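Protein A49R (Vaccinia virus, PDB 4D5T) inhibits host NF-kappa-B activation by binding the host protein BTRC, which diminishes ubiquitination of the inhibitor NFKBIA and keeps p65/RELA in the cytoplasm. Local coordinates at residues S7-E12 and V57-D62; Q18-K23 and E137-L142; I40-N45 and I108-D113; I51-T56 and N97-I102; E78-I83 and T116-V121. One frame throughout, in Å; residues are numbered along the deposited sequence.

Interaction 1 of 5, residues S7-E12 and V57-D62; sequences SDMHTE and VYTIID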
# COMPACT_ATOMS: atom_id res chain seq x y z
N SER A 7 -1.98 6.49 -20.63
CA SER A 7 -1.83 5.30 -21.49
C SER A 7 -2.22 4.05 -20.72
O SER A 7 -3.04 4.10 -19.76
CB SER A 7 -0.37 5.25 -21.97
OG SER A 7 -0.17 4.24 -22.91
N ASP A 8 -1.63 2.90 -21.06
CA ASP A 8 -1.97 1.66 -20.38
C ASP A 8 -1.29 1.50 -19.01
O ASP A 8 -0.45 2.33 -18.62
CB ASP A 8 -1.69 0.46 -21.31
CG ASP A 8 -0.21 0.22 -21.58
OD1 ASP A 8 0.68 0.85 -20.97
OD2 ASP A 8 0.08 -0.68 -22.37
N MET A 9 -1.57 0.43 -18.30
CA MET A 9 -0.93 0.20 -16.99
C MET A 9 0.53 -0.29 -17.01
O MET A 9 1.25 -0.14 -16.00
CB MET A 9 -1.76 -0.75 -16.17
CG MET A 9 -3.12 -0.19 -15.83
SD MET A 9 -2.96 1.30 -14.77
CE MET A 9 -4.54 1.34 -14.02
N HIS A 10 1.00 -0.84 -18.14
CA HIS A 10 2.42 -1.18 -18.27
C HIS A 10 3.22 0.10 -18.25
O HIS A 10 4.18 0.24 -17.51
CB HIS A 10 2.72 -1.92 -19.57
CG HIS A 10 2.16 -3.30 -19.60
ND1 HIS A 10 2.78 -4.38 -18.98
CD2 HIS A 10 1.04 -3.80 -20.17
CE1 HIS A 10 2.07 -5.47 -19.18
NE2 HIS A 10 1.01 -5.15 -19.90
N THR A 11 2.83 1.03 -19.09
CA THR A 11 3.43 2.35 -19.09
C THR A 11 3.31 3.04 -17.76
O THR A 11 4.27 3.64 -17.30
CB THR A 11 2.76 3.19 -20.16
OG1 THR A 11 3.00 2.57 -21.41
CG2 THR A 11 3.34 4.61 -20.21
N GLU A 12 2.14 2.96 -17.14
CA GLU A 12 1.91 3.66 -15.87
C GLU A 12 2.82 3.12 -14.78
O GLU A 12 3.45 3.88 -14.06
CB GLU A 12 0.49 3.54 -15.38
CG GLU A 12 0.22 4.49 -14.21
CD GLU A 12 0.36 5.98 -14.56
OE1 GLU A 12 0.16 6.33 -15.71
OE2 GLU A 12 0.64 6.81 -13.68
N VAL A 57 -1.31 0.24 -8.04
CA VAL A 57 -1.32 -1.17 -7.81
C VAL A 57 -2.66 -1.61 -7.28
O VAL A 57 -3.25 -2.65 -7.73
CB VAL A 57 -0.19 -1.56 -6.79
CG1 VAL A 57 -0.28 -3.04 -6.36
CG2 VAL A 57 1.16 -1.31 -7.40
N TYR A 58 -3.21 -0.86 -6.33
CA TYR A 58 -4.54 -1.17 -5.78
C TYR A 58 -5.58 -1.28 -6.93
O TYR A 58 -6.42 -2.19 -6.97
CB TYR A 58 -4.93 -0.07 -4.80
CG TYR A 58 -6.18 -0.29 -4.04
CD1 TYR A 58 -7.39 0.10 -4.56
CD2 TYR A 58 -6.15 -0.86 -2.77
CE1 TYR A 58 -8.56 -0.05 -3.83
CE2 TYR A 58 -7.32 -1.05 -2.04
CZ TYR A 58 -8.50 -0.66 -2.59
OH TYR A 58 -9.65 -0.81 -1.88
N THR A 59 -5.51 -0.34 -7.85
CA THR A 59 -6.46 -0.25 -8.99
C THR A 59 -6.26 -1.44 -9.93
O THR A 59 -7.22 -2.03 -10.40
CB THR A 59 -6.26 1.05 -9.75
OG1 THR A 59 -6.61 2.12 -8.90
CG2 THR A 59 -7.17 1.10 -10.98
N ILE A 60 -5.00 -1.76 -10.24
CA ILE A 60 -4.69 -2.94 -11.07
C ILE A 60 -5.20 -4.27 -10.50
O ILE A 60 -5.81 -5.07 -11.22
CB ILE A 60 -3.19 -3.01 -11.30
CG1 ILE A 60 -2.82 -1.86 -12.22
CG2 ILE A 60 -2.76 -4.35 -11.87
CD1 ILE A 60 -1.34 -1.65 -12.30
N ILE A 61 -5.01 -4.47 -9.21
CA ILE A 61 -5.46 -5.67 -8.54
C ILE A 61 -6.95 -5.81 -8.59
O ILE A 61 -7.45 -6.89 -8.87
CB ILE A 61 -4.91 -5.73 -7.10
CG1 ILE A 61 -3.42 -5.97 -7.16
CG2 ILE A 61 -5.62 -6.80 -6.30
CD1 ILE A 61 -2.71 -5.85 -5.80
N ASP A 62 -7.66 -4.68 -8.38
CA ASP A 62 -9.06 -4.56 -8.63
C ASP A 62 -9.91 -5.56 -7.87
O ASP A 62 -10.81 -6.17 -8.45
CB ASP A 62 -9.33 -4.67 -10.16
CG ASP A 62 -10.75 -4.29 -10.56
OD1 ASP A 62 -11.37 -3.41 -9.94
OD2 ASP A 62 -11.26 -4.91 -11.51

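Interaction 2 of 5, residues Q18-K23 and E137-L142; sequences QLVIAK and ENILQL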
# COMPACT_ATOMS: atom_id res chain seq x y z
N GLN A 18 9.73 4.54 -11.76
CA GLN A 18 10.83 5.45 -12.07
C GLN A 18 10.75 6.78 -11.29
O GLN A 18 11.77 7.28 -10.84
CB GLN A 18 10.91 5.80 -13.57
CG GLN A 18 11.53 4.77 -14.46
CD GLN A 18 12.99 4.36 -14.11
OE1 GLN A 18 13.73 5.07 -13.41
NE2 GLN A 18 13.37 3.16 -14.56
N LEU A 19 9.55 7.32 -11.15
CA LEU A 19 9.37 8.57 -10.35
C LEU A 19 9.66 8.35 -8.87
O LEU A 19 10.31 9.17 -8.24
CB LEU A 19 7.97 9.14 -10.54
CG LEU A 19 7.79 10.54 -9.95
CD1 LEU A 19 8.70 11.55 -10.64
CD2 LEU A 19 6.34 11.01 -10.05
N VAL A 20 9.25 7.19 -8.34
CA VAL A 20 9.57 6.86 -6.97
C VAL A 20 11.07 6.84 -6.72
O VAL A 20 11.55 7.50 -5.80
CB VAL A 20 8.98 5.49 -6.54
CG1 VAL A 20 9.50 5.10 -5.17
CG2 VAL A 20 7.46 5.59 -6.53
N ILE A 21 11.81 6.10 -7.53
CA ILE A 21 13.26 6.08 -7.40
C ILE A 21 13.90 7.49 -7.57
O ILE A 21 14.79 7.84 -6.80
CB ILE A 21 13.93 4.95 -8.20
CG1 ILE A 21 15.30 4.60 -7.69
CG2 ILE A 21 14.15 5.26 -9.64
CD1 ILE A 21 15.27 3.62 -6.54
N ALA A 22 13.37 8.31 -8.47
CA ALA A 22 13.89 9.70 -8.68
C ALA A 22 13.58 10.65 -7.52
O ALA A 22 14.37 11.55 -7.22
CB ALA A 22 13.29 10.26 -9.95
N LYS A 23 12.50 10.40 -6.77
CA LYS A 23 12.06 11.32 -5.73
C LYS A 23 12.16 10.83 -4.27
O LYS A 23 12.05 11.64 -3.37
CB LYS A 23 10.62 11.78 -5.97
CG LYS A 23 10.38 12.48 -7.31
CD LYS A 23 11.12 13.79 -7.46
CE LYS A 23 10.71 14.46 -8.75
NZ LYS A 23 11.65 15.55 -9.16
N GLU A 137 15.67 -0.28 -3.00
CA GLU A 137 16.31 -1.46 -3.46
C GLU A 137 15.42 -2.32 -4.38
O GLU A 137 15.94 -3.10 -5.17
CB GLU A 137 16.83 -2.20 -2.23
CG GLU A 137 17.82 -3.31 -2.47
CD GLU A 137 18.62 -3.78 -1.25
OE1 GLU A 137 18.57 -3.27 -0.08
OE2 GLU A 137 19.41 -4.68 -1.54
N ASN A 138 14.11 -2.24 -4.20
CA ASN A 138 13.22 -3.21 -4.80
C ASN A 138 12.08 -2.67 -5.69
O ASN A 138 11.43 -3.47 -6.36
CB ASN A 138 12.57 -4.05 -3.67
CG ASN A 138 13.57 -4.84 -2.89
OD1 ASN A 138 14.18 -5.78 -3.42
ND2 ASN A 138 13.86 -4.38 -1.65
N ILE A 139 11.82 -1.35 -5.76
CA ILE A 139 10.62 -0.92 -6.49
C ILE A 139 10.58 -1.22 -7.99
O ILE A 139 9.53 -1.58 -8.56
CB ILE A 139 10.24 0.58 -6.24
CG1 ILE A 139 8.78 0.82 -6.73
CG2 ILE A 139 11.24 1.54 -6.82
CD1 ILE A 139 7.97 1.69 -5.90
N LEU A 140 11.73 -1.07 -8.66
CA LEU A 140 11.73 -1.33 -10.11
C LEU A 140 11.37 -2.81 -10.37
O LEU A 140 10.56 -3.12 -11.24
CB LEU A 140 13.05 -0.92 -10.70
CG LEU A 140 13.37 0.58 -10.60
CD1 LEU A 140 14.72 0.84 -11.25
CD2 LEU A 140 12.35 1.58 -11.19
N GLN A 141 12.01 -3.70 -9.62
CA GLN A 141 11.71 -5.12 -9.80
C GLN A 141 10.26 -5.44 -9.48
O GLN A 141 9.67 -6.29 -10.16
CB GLN A 141 12.60 -6.00 -8.94
CG GLN A 141 12.43 -7.49 -9.14
CD GLN A 141 12.76 -7.93 -10.55
OE1 GLN A 141 13.90 -7.83 -10.97
NE2 GLN A 141 11.77 -8.43 -11.29
N LEU A 142 9.76 -4.87 -8.40
CA LEU A 142 8.37 -5.13 -7.99
C LEU A 142 7.39 -4.66 -9.06
O LEU A 142 6.41 -5.35 -9.38
CB LEU A 142 8.04 -4.45 -6.70
CG LEU A 142 6.58 -4.63 -6.27
CD1 LEU A 142 6.22 -6.09 -6.09
CD2 LEU A 142 6.35 -3.92 -4.98

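Interaction 3 of 5, residues I40-N45 and I108-D113; sequences IMCRSN and IMNNPD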
# COMPACT_ATOMS: atom_id res chain seq x y z
N ILE A 40 -3.98 4.32 3.59
CA ILE A 40 -4.72 3.25 4.25
C ILE A 40 -6.13 3.71 4.68
O ILE A 40 -7.08 2.91 4.60
CB ILE A 40 -3.89 2.72 5.43
CG1 ILE A 40 -2.72 1.89 4.86
CG2 ILE A 40 -4.72 1.93 6.41
CD1 ILE A 40 -1.65 1.62 5.89
N MET A 41 -6.23 4.97 5.10
CA MET A 41 -7.50 5.57 5.56
C MET A 41 -8.31 6.30 4.45
O MET A 41 -9.27 7.00 4.74
CB MET A 41 -7.24 6.57 6.68
CG MET A 41 -6.41 6.03 7.88
SD MET A 41 -7.20 4.58 8.60
CE MET A 41 -5.89 4.10 9.72
N CYS A 42 -7.92 6.10 3.20
CA CYS A 42 -8.60 6.63 2.03
C CYS A 42 -8.58 8.14 2.01
O CYS A 42 -9.61 8.79 1.78
CB CYS A 42 -10.04 6.13 1.98
SG CYS A 42 -10.23 4.47 1.38
N ARG A 43 -7.42 8.70 2.30
CA ARG A 43 -7.14 10.10 2.12
C ARG A 43 -5.77 10.25 1.42
O ARG A 43 -4.94 10.99 1.88
CB ARG A 43 -7.03 10.82 3.45
CG ARG A 43 -8.16 10.61 4.40
CD ARG A 43 -7.85 11.40 5.68
NE ARG A 43 -8.21 10.61 6.84
CZ ARG A 43 -7.36 10.10 7.72
NH1 ARG A 43 -6.06 10.31 7.63
NH2 ARG A 43 -7.84 9.37 8.73
N SER A 44 -5.59 9.58 0.29
CA SER A 44 -4.35 9.62 -0.50
C SER A 44 -3.83 11.03 -0.81
O SER A 44 -4.60 11.96 -1.17
CB SER A 44 -4.54 8.94 -1.85
OG SER A 44 -4.84 7.60 -1.70
N ASN A 45 -2.51 11.16 -0.75
CA ASN A 45 -1.85 12.29 -1.38
C ASN A 45 -1.10 11.78 -2.59
O ASN A 45 0.04 11.26 -2.46
CB ASN A 45 -0.88 12.97 -0.39
CG ASN A 45 0.03 13.95 -1.08
OD1 ASN A 45 -0.28 14.46 -2.16
ND2 ASN A 45 1.15 14.21 -0.48
N ILE A 108 -9.04 -3.52 5.15
CA ILE A 108 -9.57 -3.71 6.50
C ILE A 108 -10.16 -2.40 7.00
O ILE A 108 -11.28 -2.39 7.57
CB ILE A 108 -8.51 -4.21 7.48
CG1 ILE A 108 -8.08 -5.63 7.11
CG2 ILE A 108 -9.06 -4.18 8.92
CD1 ILE A 108 -6.95 -6.10 7.98
N MET A 109 -9.50 -1.28 6.71
CA MET A 109 -10.04 0.06 7.05
C MET A 109 -11.23 0.49 6.20
O MET A 109 -11.97 1.41 6.57
CB MET A 109 -8.95 1.13 6.98
CG MET A 109 -7.82 0.99 8.01
SD MET A 109 -8.27 1.02 9.73
CE MET A 109 -8.60 -0.66 10.08
N ASN A 110 -11.48 -0.19 5.08
CA ASN A 110 -12.75 -0.00 4.28
C ASN A 110 -13.99 -0.55 5.02
O ASN A 110 -15.09 -0.31 4.59
CB ASN A 110 -12.67 -0.67 2.87
CG ASN A 110 -11.65 -0.02 1.90
OD1 ASN A 110 -11.27 1.14 2.04
ND2 ASN A 110 -11.20 -0.80 0.89
N ASN A 111 -13.78 -1.32 6.10
CA ASN A 111 -14.88 -1.87 6.97
C ASN A 111 -15.06 -0.93 8.15
O ASN A 111 -14.21 -0.83 9.01
CB ASN A 111 -14.50 -3.29 7.44
CG ASN A 111 -15.52 -3.94 8.35
OD1 ASN A 111 -15.78 -3.50 9.48
ND2 ASN A 111 -16.17 -4.98 7.83
N PRO A 112 -16.20 -0.22 8.22
CA PRO A 112 -16.36 0.80 9.28
C PRO A 112 -16.26 0.34 10.75
O PRO A 112 -15.76 1.11 11.59
CB PRO A 112 -17.76 1.32 9.06
CG PRO A 112 -18.08 1.04 7.65
CD PRO A 112 -17.30 -0.20 7.27
N ASP A 113 -16.66 -0.91 11.04
CA ASP A 113 -16.45 -1.50 12.37
C ASP A 113 -14.94 -1.65 12.67
O ASP A 113 -14.48 -1.24 13.75
CB ASP A 113 -17.13 -2.88 12.50
CG ASP A 113 -18.65 -2.78 12.55
OD1 ASP A 113 -19.23 -1.68 12.70
OD2 ASP A 113 -19.31 -3.83 12.45
O HOH W 1 -9.67 2.50 3.73

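Interaction 4 of 5, residues I51-T56 and N97-I102; sequences ISFLDT and NIVDAI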
# COMPACT_ATOMS: atom_id res chain seq x y z
N ILE A 51 2.80 6.86 -2.99
CA ILE A 51 1.33 6.73 -2.81
C ILE A 51 0.61 6.60 -4.18
O ILE A 51 -0.25 5.75 -4.35
CB ILE A 51 0.78 7.91 -1.99
CG1 ILE A 51 1.44 8.04 -0.62
CG2 ILE A 51 -0.72 7.83 -1.82
CD1 ILE A 51 1.58 6.80 0.21
N SER A 52 1.05 7.35 -5.20
CA SER A 52 0.58 7.08 -6.56
C SER A 52 0.84 5.64 -7.05
O SER A 52 -0.06 5.00 -7.62
CB SER A 52 1.12 8.14 -7.54
OG SER A 52 0.55 7.87 -8.80
N PHE A 53 2.02 5.12 -6.76
CA PHE A 53 2.36 3.69 -7.01
C PHE A 53 1.37 2.79 -6.32
O PHE A 53 0.76 1.90 -6.96
CB PHE A 53 3.81 3.38 -6.63
CG PHE A 53 4.18 1.92 -6.69
CD1 PHE A 53 4.58 1.35 -7.88
CD2 PHE A 53 4.19 1.17 -5.55
CE1 PHE A 53 4.88 0.00 -7.96
CE2 PHE A 53 4.62 -0.19 -5.61
CZ PHE A 53 4.92 -0.74 -6.82
N LEU A 54 1.17 3.01 -5.02
CA LEU A 54 0.24 2.14 -4.27
C LEU A 54 -1.16 2.20 -4.87
O LEU A 54 -1.88 1.17 -4.95
CB LEU A 54 0.21 2.57 -2.80
CG LEU A 54 1.48 2.29 -2.01
CD1 LEU A 54 1.41 2.92 -0.63
CD2 LEU A 54 1.68 0.78 -1.83
N ASP A 55 -1.62 3.40 -5.22
CA ASP A 55 -2.96 3.59 -5.76
C ASP A 55 -3.11 2.90 -7.10
O ASP A 55 -4.10 2.24 -7.35
CB ASP A 55 -3.24 5.11 -5.89
CG ASP A 55 -4.62 5.42 -6.41
OD1 ASP A 55 -5.56 5.27 -5.65
OD2 ASP A 55 -4.75 5.78 -7.58
N THR A 56 -2.09 3.03 -7.95
CA THR A 56 -2.03 2.28 -9.22
C THR A 56 -2.09 0.78 -9.01
O THR A 56 -2.88 0.09 -9.64
CB THR A 56 -0.86 2.74 -10.05
OG1 THR A 56 -1.06 4.10 -10.38
CG2 THR A 56 -0.75 1.94 -11.34
N ASN A 97 5.87 -7.78 0.03
CA ASN A 97 5.09 -8.04 1.29
C ASN A 97 4.65 -6.80 1.97
O ASN A 97 3.56 -6.77 2.59
CB ASN A 97 5.86 -8.99 2.24
CG ASN A 97 5.97 -10.40 1.68
OD1 ASN A 97 5.25 -10.76 0.78
ND2 ASN A 97 6.84 -11.19 2.23
N ILE A 98 5.49 -5.77 1.92
CA ILE A 98 5.13 -4.47 2.43
C ILE A 98 3.95 -3.83 1.68
O ILE A 98 3.00 -3.32 2.31
CB ILE A 98 6.37 -3.53 2.44
CG1 ILE A 98 7.29 -3.96 3.58
CG2 ILE A 98 5.95 -2.06 2.60
CD1 ILE A 98 8.66 -3.38 3.50
N VAL A 99 3.98 -3.93 0.36
CA VAL A 99 2.93 -3.40 -0.46
C VAL A 99 1.63 -4.18 -0.22
O VAL A 99 0.53 -3.60 -0.00
CB VAL A 99 3.33 -3.38 -1.94
CG1 VAL A 99 2.11 -3.06 -2.84
CG2 VAL A 99 4.37 -2.34 -2.15
N ASP A 100 1.75 -5.49 -0.12
CA ASP A 100 0.59 -6.34 0.26
C ASP A 100 0.03 -5.95 1.63
O ASP A 100 -1.21 -5.89 1.80
CB ASP A 100 1.05 -7.83 0.24
CG ASP A 100 -0.06 -8.80 0.67
OD1 ASP A 100 -1.06 -8.92 -0.02
OD2 ASP A 100 0.06 -9.40 1.73
N ALA A 101 0.90 -5.70 2.62
CA ALA A 101 0.46 -5.31 3.91
C ALA A 101 -0.32 -4.01 3.88
O ALA A 101 -1.41 -3.93 4.47
CB ALA A 101 1.63 -5.20 4.91
N ILE A 102 0.21 -2.99 3.19
CA ILE A 102 -0.45 -1.72 3.11
C ILE A 102 -1.84 -1.83 2.45
O ILE A 102 -2.78 -1.27 2.96
CB ILE A 102 0.43 -0.69 2.34
CG1 ILE A 102 1.67 -0.32 3.22
CG2 ILE A 102 -0.31 0.56 2.06
CD1 ILE A 102 2.81 0.31 2.44

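Interaction 5 of 5, residues E78-I83 and T116-V121; sequences EIIDCI and TTYAEV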
# COMPACT_ATOMS: atom_id res chain seq x y z
N GLU A 78 -9.71 -13.17 13.94
CA GLU A 78 -9.12 -13.30 12.61
C GLU A 78 -8.54 -11.99 12.11
O GLU A 78 -7.49 -11.99 11.45
CB GLU A 78 -10.19 -13.81 11.63
CG GLU A 78 -10.52 -15.25 11.88
CD GLU A 78 -11.76 -15.73 11.12
OE1 GLU A 78 -12.77 -15.00 11.05
OE2 GLU A 78 -11.71 -16.88 10.66
N ILE A 79 -9.21 -10.87 12.40
CA ILE A 79 -8.67 -9.57 11.97
C ILE A 79 -7.38 -9.23 12.71
O ILE A 79 -6.44 -8.70 12.16
CB ILE A 79 -9.68 -8.42 12.19
CG1 ILE A 79 -10.74 -8.47 11.13
CG2 ILE A 79 -9.02 -7.05 12.05
CD1 ILE A 79 -10.24 -8.24 9.70
N ILE A 80 -7.37 -9.51 14.02
CA ILE A 80 -6.15 -9.28 14.82
C ILE A 80 -5.02 -10.09 14.29
O ILE A 80 -3.91 -9.60 14.12
CB ILE A 80 -6.37 -9.63 16.29
CG1 ILE A 80 -7.30 -8.58 16.92
CG2 ILE A 80 -5.07 -9.64 17.03
CD1 ILE A 80 -7.86 -8.95 18.29
N ASP A 81 -5.30 -11.34 13.98
CA ASP A 81 -4.28 -12.20 13.39
C ASP A 81 -3.76 -11.62 12.08
O ASP A 81 -2.58 -11.59 11.84
CB ASP A 81 -4.86 -13.56 13.10
CG ASP A 81 -3.78 -14.56 12.64
OD1 ASP A 81 -3.02 -15.07 13.47
OD2 ASP A 81 -3.74 -14.87 11.44
N CYS A 82 -4.70 -11.19 11.19
CA CYS A 82 -4.28 -10.55 9.94
C CYS A 82 -3.41 -9.31 10.13
O CYS A 82 -2.31 -9.19 9.53
CB CYS A 82 -5.49 -10.16 9.19
SG CYS A 82 -5.13 -9.34 7.67
N ILE A 83 -3.84 -8.43 11.01
CA ILE A 83 -3.07 -7.18 11.31
C ILE A 83 -1.70 -7.45 11.81
O ILE A 83 -0.71 -6.98 11.23
CB ILE A 83 -3.77 -6.28 12.35
CG1 ILE A 83 -4.97 -5.66 11.67
CG2 ILE A 83 -2.80 -5.21 12.86
CD1 ILE A 83 -5.91 -4.96 12.63
N THR A 116 -13.12 1.75 13.07
CA THR A 116 -13.34 2.29 14.39
C THR A 116 -12.47 1.63 15.45
O THR A 116 -11.87 2.31 16.31
CB THR A 116 -14.81 2.13 14.82
OG1 THR A 116 -15.62 2.81 13.90
CG2 THR A 116 -15.02 2.73 16.19
N THR A 117 -12.38 0.31 15.41
CA THR A 117 -11.58 -0.42 16.43
C THR A 117 -10.03 -0.25 16.27
O THR A 117 -9.34 -0.13 17.26
CB THR A 117 -11.93 -1.92 16.38
OG1 THR A 117 -13.35 -2.09 16.53
CG2 THR A 117 -11.17 -2.70 17.47
N TYR A 118 -9.53 -0.27 15.03
CA TYR A 118 -8.09 -0.46 14.83
C TYR A 118 -7.38 0.71 14.17
O TYR A 118 -6.15 0.70 14.14
CB TYR A 118 -7.84 -1.74 14.02
CG TYR A 118 -8.33 -3.02 14.68
CD1 TYR A 118 -7.66 -3.61 15.73
CD2 TYR A 118 -9.50 -3.63 14.23
CE1 TYR A 118 -8.17 -4.79 16.33
CE2 TYR A 118 -10.04 -4.76 14.84
CZ TYR A 118 -9.38 -5.35 15.89
OH TYR A 118 -9.94 -6.56 16.41
N ALA A 119 -8.08 1.79 13.77
CA ALA A 119 -7.36 2.86 13.03
C ALA A 119 -6.31 3.59 13.86
O ALA A 119 -5.22 3.86 13.36
CB ALA A 119 -8.35 3.89 12.45
N GLU A 120 -6.58 3.85 15.12
CA GLU A 120 -5.61 4.56 15.97
C GLU A 120 -4.33 3.76 16.15
O GLU A 120 -3.22 4.32 16.05
CB GLU A 120 -6.19 4.88 17.38
N VAL A 121 -4.45 2.47 16.47
CA VAL A 121 -3.24 1.70 16.66
C VAL A 121 -2.41 1.56 15.37
O VAL A 121 -1.19 1.69 15.42
CB VAL A 121 -3.47 0.33 17.37
CG1 VAL A 121 -4.33 -0.61 16.56
CG2 VAL A 121 -2.15 -0.32 17.67

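Interaction 1 of 5, residues S7-E12 and V57-D62
Met9, in the first turn of helix 9-23, faces Ile60, in the last turn of helix 49-61, with their CA atoms 7.7 Å apart. Asp8 is the N-cap of the first helix: its OD1 accepts from Thr11 N at 2.9 Å and also from Thr11 OG1, the two donors arriving from opposite faces of the carboxylate plane. The second helix ends where Asp62 turns to positive phi. Met9 reaches across with a chain bent at chi2 (-64°) and running antiparallel to that of Ile60, Met9 CG lying 4.0 Å from Ile60 CG1 and SD passing alongside CG1 and CD1. Its methyl carries on to Thr59, Met9 CE standing 4.0 Å from Thr59 CG2. The hydroxyl of Thr59 bonds to the carbonyl of Asp55, one turn back in its own helix, and Leu151 packs on both Met9 and Ile60. With no hydrogen bond across it, this small surface contact rests on methyl, methylene and thioether packing, while the Asp8 cap and Thr59 hydroxyl bond stay local.

Interaction 2 of 5, residues Q18-K23 and E137-L142
Gln18 begins the contact by laying its amide end beside Leu140. The side chain leaves its helix away from the partner, then bends at chi2 (-58°) and returns, bringing Gln18 NE2 to 3.9 Å from Leu140 CD2; the two side chains are nearly perpendicular. Two residues on, Val20 offers both methyls to the tip of Ile139: Val20 CG1 is 3.8 Å from Ile139 CD1, and Val20 CG2 touches the same methyl at 4.0 Å. Ile139 extends to this point because its CG1 is anti to the backbone N (chi1 -165°). Ile21 closes the row more loosely, one of its two conformers making a long approach to Leu140. Pro49 also touches Val20, and Phe53 packs on Ile139, tying the buried side of the contact to helix 49-61. The two segments run nearly antiparallel, at 168° with axes 9.4 Å apart, a largely apolar side-by-side packing of the first and last helices of the all-helical Bcl-2-like fold.

Interaction 3 of 5, residues I40-N45 and I108-D113
Met109 CG is placed by chi1 (-65°) and its SD turned beside Met41 by chi2 (-59°); the chain of Met41 is likewise bent at chi2 (-57°). The two methionine chains run alongside each other in the same sense, Met41 SD being 3.7 Å from Met109 CG, while Met41 CE packs on Met109 SD. On Ile40 the branch methyl does the touching: Ile40 CG2 meets Met109 CG at 3.6 Å. The backbone joins in, for Ile40 O sits 3.5 Å from Met109 CB. All this happens where helix 29-40 stops in a Schellman motif, with Cys42 at positive phi as its C-prime residue, Cys42 N bonded to Phe39 O and Arg43 N to Asn38 O. The helix end so formed rests against the junction of helices 95-109 and 112-126 in this Bcl-2-like bundle, and Asn111 is the N-cap of the latter helix. At the more exposed margin a water can donate to Ile40 O (2.8 Å) and to Asn110 OD1 (2.7 Å), bridging the two segments, though more acceptors surround it than it has protons. Asn110 ND2 turns to a second partner, the hydroxyl of Tyr58.

Interaction 4 of 5, residues I51-T56 and N97-I102
Leu54 is the main bump of this contact, its forked end pushed against the hollow between Val99 and Ile102, which are one turn apart on helix 95-109. Each prong has its own neighbour. Leu54 CD2 bears on the isopropyl group of Val99, 4.0 Å from CG1 and almost as near to CG2, whereas Leu54 CD1 lies 4.0 Å from Ile102 CG2. The leucine side chain stands nearly perpendicular to that of Ile102 and meets that of Val99 at a slant, so the fork straddles the two beta-branched residues. It is set there by CG being anti to the carbonyl carbon (chi1 -69°). Segments 51-56 and 97-102 cross at a steep -74°, their axes 11.0 Å apart. The centre of the contact lies about 2 Å from the centre of the chain, in the middle of the Bcl-2-like helical bundle. Val99 also acts as a bump in the other direction: its CG2 approaches the edge of the Phe53 ring near the ring plane, 4.1 Å from Phe53 CE2, and thereby occupies the notch between this ring and Leu54. Phe53 swings across from the side of its helix to meet it. All four touching residues are buried. Leu142 of helix 132-150 packs on both Phe53 and Val99, while Phe39 of helix 29-40 touches both Leu54 and Ile102.

Interaction 5 of 5, residues E78-I83 and T116-V121
Tyr118 projects from helix 112-126 into a group of three isoleucines on helix 76-87, and the contact across the segments is made through this one aromatic side chain. The packed part is the ring between its two flanking methyls. Ile83 puts its terminal methyl over one face in a CH-pi contact, Ile83 CD1 being 4.0 Å from the centroid of the Tyr118 ring and 25° off its normal; the nearest ring atom is Tyr118 CG, at 3.7 Å from Ile83 CD1. The opposite face is covered from within its own segment by Thr117 CG2, so the ring is held from above and below. Ile79, which is buried, adds its branch methyl obliquely, Ile79 CG2 lying 3.8 Å from Tyr118 CE2. The solvent side belongs to Ile80, which is exposed yet still comes close to the hydroxyl: it runs across the tyrosine, with Ile80 CG1 3.4 Å from Tyr118 OH and 3.9 Å from Tyr118 CE1. The hydroxyl itself finds its polar partner in Asp76, at the start of helix 76-87. The backbones stand well apart: the segment axes approach to 12.2 Å and run at only 23° to each other, the gap being spanned by the length of the tyrosine. Around this pair, Phe114 and Leu122 of helix 112-126 extend the apolar contacts to Ile79 and Ile83, and helix 95-109 packs against helix 112-126 where Met109 meets Ala119.

Overall arrangement
Interaction 4 lies near the centre of the chain, and interactions 1, 2 and 3 all touch it, their centres 12 to 13 Å away. Interaction 2 reaches it through Leu142, whose CD2 is 3.8 Å from Val99 CG2; interaction 1 continues along helix 49-61, and interaction 3 along helix 95-109. Interaction 5 is more remote, 28 Å centre to centre from interaction 1 and on the opposite side of the chain's centre, but it joins interaction 3 where Met41 CE packs 3.7 Å from Ala119 CB. Interactions 1 and 2 share helix 9-23 without touching. Interactions 3, 4 and 5 are nested within the loop closed by interaction 2.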